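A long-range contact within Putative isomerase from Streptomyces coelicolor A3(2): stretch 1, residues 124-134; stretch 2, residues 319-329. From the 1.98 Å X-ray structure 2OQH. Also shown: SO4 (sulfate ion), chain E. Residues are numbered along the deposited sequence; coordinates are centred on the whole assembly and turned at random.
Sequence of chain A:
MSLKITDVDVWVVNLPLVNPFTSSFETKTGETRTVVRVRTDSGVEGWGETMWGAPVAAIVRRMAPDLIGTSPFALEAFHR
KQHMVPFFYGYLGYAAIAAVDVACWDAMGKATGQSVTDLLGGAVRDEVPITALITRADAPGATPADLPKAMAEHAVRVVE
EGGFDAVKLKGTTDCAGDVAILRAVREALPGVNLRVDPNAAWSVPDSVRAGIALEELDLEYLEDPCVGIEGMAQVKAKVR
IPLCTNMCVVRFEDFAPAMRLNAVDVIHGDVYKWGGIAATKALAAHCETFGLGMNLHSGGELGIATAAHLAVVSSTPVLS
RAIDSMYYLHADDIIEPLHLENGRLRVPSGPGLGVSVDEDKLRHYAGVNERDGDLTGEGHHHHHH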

# COMPACT_ATOMS: atom_id res chain seq x y z
N VAL A 124 18.16 2.77 5.41
CA VAL A 124 19.09 2.59 4.30
C VAL A 124 18.77 3.71 3.33
O VAL A 124 19.51 3.96 2.38
CB VAL A 124 18.92 1.22 3.59
CG1 VAL A 124 19.45 0.12 4.48
CG2 VAL A 124 17.46 0.97 3.24
N ARG A 125 17.65 4.39 3.59
CA ARG A 125 17.21 5.53 2.80
C ARG A 125 16.31 6.38 3.71
O ARG A 125 15.61 5.85 4.57
CB ARG A 125 16.45 5.09 1.54
CG ARG A 125 15.12 4.37 1.77
CD ARG A 125 14.45 4.09 0.42
NE ARG A 125 15.23 3.20 -0.43
CZ ARG A 125 15.33 1.88 -0.25
NH1 ARG A 125 14.69 1.30 0.75
NH2 ARG A 125 16.07 1.15 -1.07
N ASP A 126 16.34 7.70 3.53
CA ASP A 126 15.52 8.58 4.37
C ASP A 126 14.36 9.24 3.63
O ASP A 126 13.45 9.79 4.26
CB ASP A 126 16.41 9.66 5.00
CG ASP A 126 17.05 10.57 3.97
OD1 ASP A 126 17.53 10.05 2.93
OD2 ASP A 126 17.09 11.80 4.20
N GLU A 127 14.39 9.17 2.31
CA GLU A 127 13.34 9.75 1.48
C GLU A 127 12.66 8.66 0.66
O GLU A 127 13.32 7.80 0.07
CB GLU A 127 13.91 10.81 0.55
CG GLU A 127 14.38 12.07 1.27
CD GLU A 127 13.26 12.73 2.04
OE1 GLU A 127 12.17 12.93 1.46
OE2 GLU A 127 13.47 13.07 3.24
N VAL A 128 11.33 8.70 0.63
CA VAL A 128 10.55 7.70 -0.10
C VAL A 128 9.72 8.28 -1.24
O VAL A 128 8.67 8.87 -1.00
CB VAL A 128 9.58 6.97 0.84
CG1 VAL A 128 8.79 5.94 0.07
CG2 VAL A 128 10.35 6.32 1.97
N PRO A 129 10.17 8.08 -2.48
CA PRO A 129 9.45 8.58 -3.66
C PRO A 129 8.07 7.93 -3.80
O PRO A 129 7.89 6.75 -3.47
CB PRO A 129 10.37 8.20 -4.82
CG PRO A 129 11.72 8.11 -4.18
CD PRO A 129 11.43 7.43 -2.88
N ILE A 130 7.09 8.69 -4.27
CA ILE A 130 5.75 8.13 -4.46
C ILE A 130 5.30 8.29 -5.90
O ILE A 130 5.92 9.01 -6.68
CB ILE A 130 4.71 8.77 -3.51
CG1 ILE A 130 4.56 10.27 -3.79
CG2 ILE A 130 5.13 8.53 -2.07
CD1 ILE A 130 3.43 10.91 -3.03
N THR A 131 4.21 7.61 -6.24
CA THR A 131 3.67 7.60 -7.60
C THR A 131 2.39 8.41 -7.77
O THR A 131 1.56 8.48 -6.87
CB THR A 131 3.37 6.16 -8.02
OG1 THR A 131 4.52 5.35 -7.75
CG2 THR A 131 3.02 6.08 -9.50
N ALA A 132 2.23 9.00 -8.95
CA ALA A 132 1.05 9.79 -9.27
C ALA A 132 0.08 8.91 -10.06
O ALA A 132 0.45 8.34 -11.08
CB ALA A 132 1.44 11.00 -10.11
N LEU A 133 -1.16 8.81 -9.58
CA LEU A 133 -2.15 8.00 -10.28
C LEU A 133 -3.04 8.84 -11.18
O LEU A 133 -3.56 9.87 -10.76
CB LEU A 133 -3.06 7.26 -9.28
CG LEU A 133 -4.28 6.56 -9.91
CD1 LEU A 133 -3.83 5.34 -10.73
CD2 LEU A 133 -5.25 6.12 -8.82
N ILE A 134 -3.20 8.41 -12.43
CA ILE A 134 -4.09 9.13 -13.33
C ILE A 134 -5.17 8.17 -13.81
O ILE A 134 -4.90 7.02 -14.16
CB ILE A 134 -3.35 9.71 -14.56
CG1 ILE A 134 -2.63 8.61 -15.33
CG2 ILE A 134 -2.36 10.77 -14.11
CD1 ILE A 134 -2.00 9.10 -16.63
S SO4 E . 17.72 3.99 -3.11
O1 SO4 E . 16.55 3.26 -3.62
O2 SO4 E . 18.80 3.05 -2.76
O3 SO4 E . 17.32 4.75 -1.89
O4 SO4 E . 18.21 4.93 -4.13
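Stretch 2 319-329: LSRAIDSMYYL

Stretch 2 runs alongside stretch 1 in the same direction, so that residues nearly two hundred positions apart in sequence become neighbours. Stretch 1 is extended, a strand from Glu 127 to Ile 134. Stretch 2 is less regular: it approaches as a loop, is strand-like only around Ile 323 and Asp 324, and then tightens into a short 3-10 turn that takes in Tyr 327 to Leu 329. The backbones are nearest where Ala 322 faces Pro 129, with their CA atoms 4.4 Å apart, and they diverge beyond this, the CA atoms of Met 326 and Leu 133 being 8.1 Å apart.

Backbone hydrogen bonds set the parallel register, in which Ile 323 pairs with Ile 130. Ile 323 N donates to Pro 129 O at 2.9 Å, while Ile 323 O accepts from Thr 131 N at 2.8 Å, a weak bond because its angle is bent. One residue of stretch 2 thus bridges the residues before and after its partner, as is characteristic of parallel pairing. Proline suits its position here, since it has no amide hydrogen to give but its carbonyl remains free to accept. Two CA-H...O contacts supplement these bonds: Ala 322 CA lies 3.3 Å from Pro 129 O, and Ile 130 CA lies 3.2 Å from Ile 323 O.

Side chains extend the polar pairing. The hydroxyl of Thr 131 also donates to the carbonyl of Ile 323, OG1 to O at 2.9 Å, so this oxygen receives both a backbone and a side-chain donor from the same residue. Farther along, where the backbones are too far apart to pair directly, Tyr 328 spans the gap: its OH accepts a nearly straight hydrogen bond from Leu 133 N at 3.0 Å. A long side chain ending in a hydroxyl can thus serve an amide that the opposing backbone does not reach.

Apolar packing fills the space around these bonds. The branched side chains of Ile 130 and Ile 323 lie on the same face of the sheet, with Ile 130 CG2 4.0 Å from Ile 323 CG1. Val 128 adds CG1 at 3.8 Å from Ile 323 CD1, and Ile 130 CD1 meets the edge of the Tyr 328 ring, 3.9 Å from CD2. The small methyl of Ala 322 fits close beside the proline ring, its CB 3.9 Å from Pro 129 CB. Near the diverging end, the long selenomethionine Met 326 brings its SE to 4.2 Å from Leu 133 CB, although its CA-to-CB bond points away.

At the other end, Arg 125 reaches toward stretch 2 and lays one face of its flat guanidinium over Leu 319 O, 3.3 Å from CZ, and Ser 320 CA, 3.7 Å from NH2. This leaves the edge free for a sulfate, probably from the crystallisation liquor, to which Arg 125 NE donates a hydrogen bond at 3.0 Å to O3. The positive charge complements the anion.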

# COMPACT_ATOMS: atom_id res chain seq x y z
N LEU A 319 13.06 -2.23 -1.56
CA LEU A 319 12.00 -1.27 -1.84
C LEU A 319 12.62 0.04 -2.33
O LEU A 319 12.50 1.09 -1.69
CB LEU A 319 11.16 -1.04 -0.58
CG LEU A 319 10.27 -2.25 -0.24
CD1 LEU A 319 9.68 -2.11 1.15
CD2 LEU A 319 9.18 -2.36 -1.28
N SER A 320 13.28 -0.03 -3.48
CA SER A 320 13.97 1.11 -4.07
C SER A 320 13.18 1.86 -5.14
O SER A 320 13.73 2.73 -5.81
CB SER A 320 15.27 0.63 -4.68
OG SER A 320 15.01 -0.33 -5.69
N ARG A 321 11.91 1.52 -5.30
CA ARG A 321 11.08 2.15 -6.32
C ARG A 321 10.16 3.21 -5.74
O ARG A 321 10.02 3.31 -4.52
CB ARG A 321 10.23 1.09 -7.01
CG ARG A 321 11.03 -0.01 -7.70
CD ARG A 321 10.19 -1.28 -7.82
NE ARG A 321 10.91 -2.37 -8.50
CZ ARG A 321 10.80 -2.65 -9.79
NH1 ARG A 321 10.00 -1.92 -10.57
NH2 ARG A 321 11.49 -3.66 -10.32
N ALA A 322 9.55 4.00 -6.60
CA ALA A 322 8.60 5.00 -6.14
C ALA A 322 7.37 4.19 -5.79
O ALA A 322 6.78 3.56 -6.66
CB ALA A 322 8.29 6.00 -7.24
N ILE A 323 6.98 4.19 -4.52
CA ILE A 323 5.82 3.41 -4.08
C ILE A 323 4.49 4.03 -4.48
O ILE A 323 4.43 5.20 -4.84
CB ILE A 323 5.79 3.23 -2.55
CG1 ILE A 323 5.53 4.59 -1.88
CG2 ILE A 323 7.10 2.63 -2.06
CD1 ILE A 323 5.29 4.51 -0.37
N ASP A 324 3.43 3.22 -4.42
CA ASP A 324 2.08 3.69 -4.70
C ASP A 324 1.63 4.32 -3.40
O ASP A 324 1.83 3.75 -2.33
CB ASP A 324 1.15 2.54 -5.06
CG ASP A 324 1.24 2.13 -6.52
OD1 ASP A 324 1.91 2.84 -7.30
OD2 ASP A 324 0.62 1.10 -6.88
N SER A 325 1.03 5.50 -3.47
CA SER A 325 0.57 6.15 -2.26
C SER A 325 -0.46 7.20 -2.58
O SER A 325 -0.21 8.10 -3.36
CB SER A 325 1.74 6.80 -1.52
OG SER A 325 1.27 7.57 -0.41
N MSE A 326 -1.63 7.06 -1.97
CA MSE A 326 -2.68 8.03 -2.20
C MSE A 326 -2.63 9.06 -1.08
O MSE A 326 -3.60 9.79 -0.86
CB MSE A 326 -4.06 7.36 -2.24
CG MSE A 326 -4.34 6.58 -3.53
SE MSE A 326 -3.40 7.29 -5.09
CE MSE A 326 -2.11 5.86 -5.28
N TYR A 327 -1.49 9.14 -0.40
CA TYR A 327 -1.31 10.08 0.70
C TYR A 327 -1.36 11.54 0.25
O TYR A 327 -1.64 12.42 1.07
CB TYR A 327 0.01 9.82 1.43
CG TYR A 327 0.19 10.69 2.66
CD1 TYR A 327 -0.64 10.54 3.77
CD2 TYR A 327 1.16 11.70 2.70
CE1 TYR A 327 -0.52 11.37 4.90
CE2 TYR A 327 1.29 12.55 3.82
CZ TYR A 327 0.44 12.37 4.92
OH TYR A 327 0.54 13.20 6.02
N TYR A 328 -1.07 11.81 -1.02
CA TYR A 328 -1.11 13.20 -1.47
C TYR A 328 -2.53 13.72 -1.58
O TYR A 328 -2.75 14.90 -1.87
CB TYR A 328 -0.36 13.38 -2.79
CG TYR A 328 -0.88 12.58 -3.97
CD1 TYR A 328 -2.05 12.94 -4.64
CD2 TYR A 328 -0.18 11.46 -4.43
CE1 TYR A 328 -2.50 12.20 -5.75
CE2 TYR A 328 -0.62 10.72 -5.52
CZ TYR A 328 -1.78 11.09 -6.18
OH TYR A 328 -2.19 10.36 -7.28
N LEU A 329 -3.50 12.85 -1.33
CA LEU A 329 -4.92 13.21 -1.38
C LEU A 329 -5.46 13.51 0.00
O LEU A 329 -6.66 13.76 0.17
CB LEU A 329 -5.75 12.06 -1.96
CG LEU A 329 -5.48 11.64 -3.40
CD1 LEU A 329 -6.35 10.42 -3.71
CD2 LEU A 329 -5.79 12.79 -4.34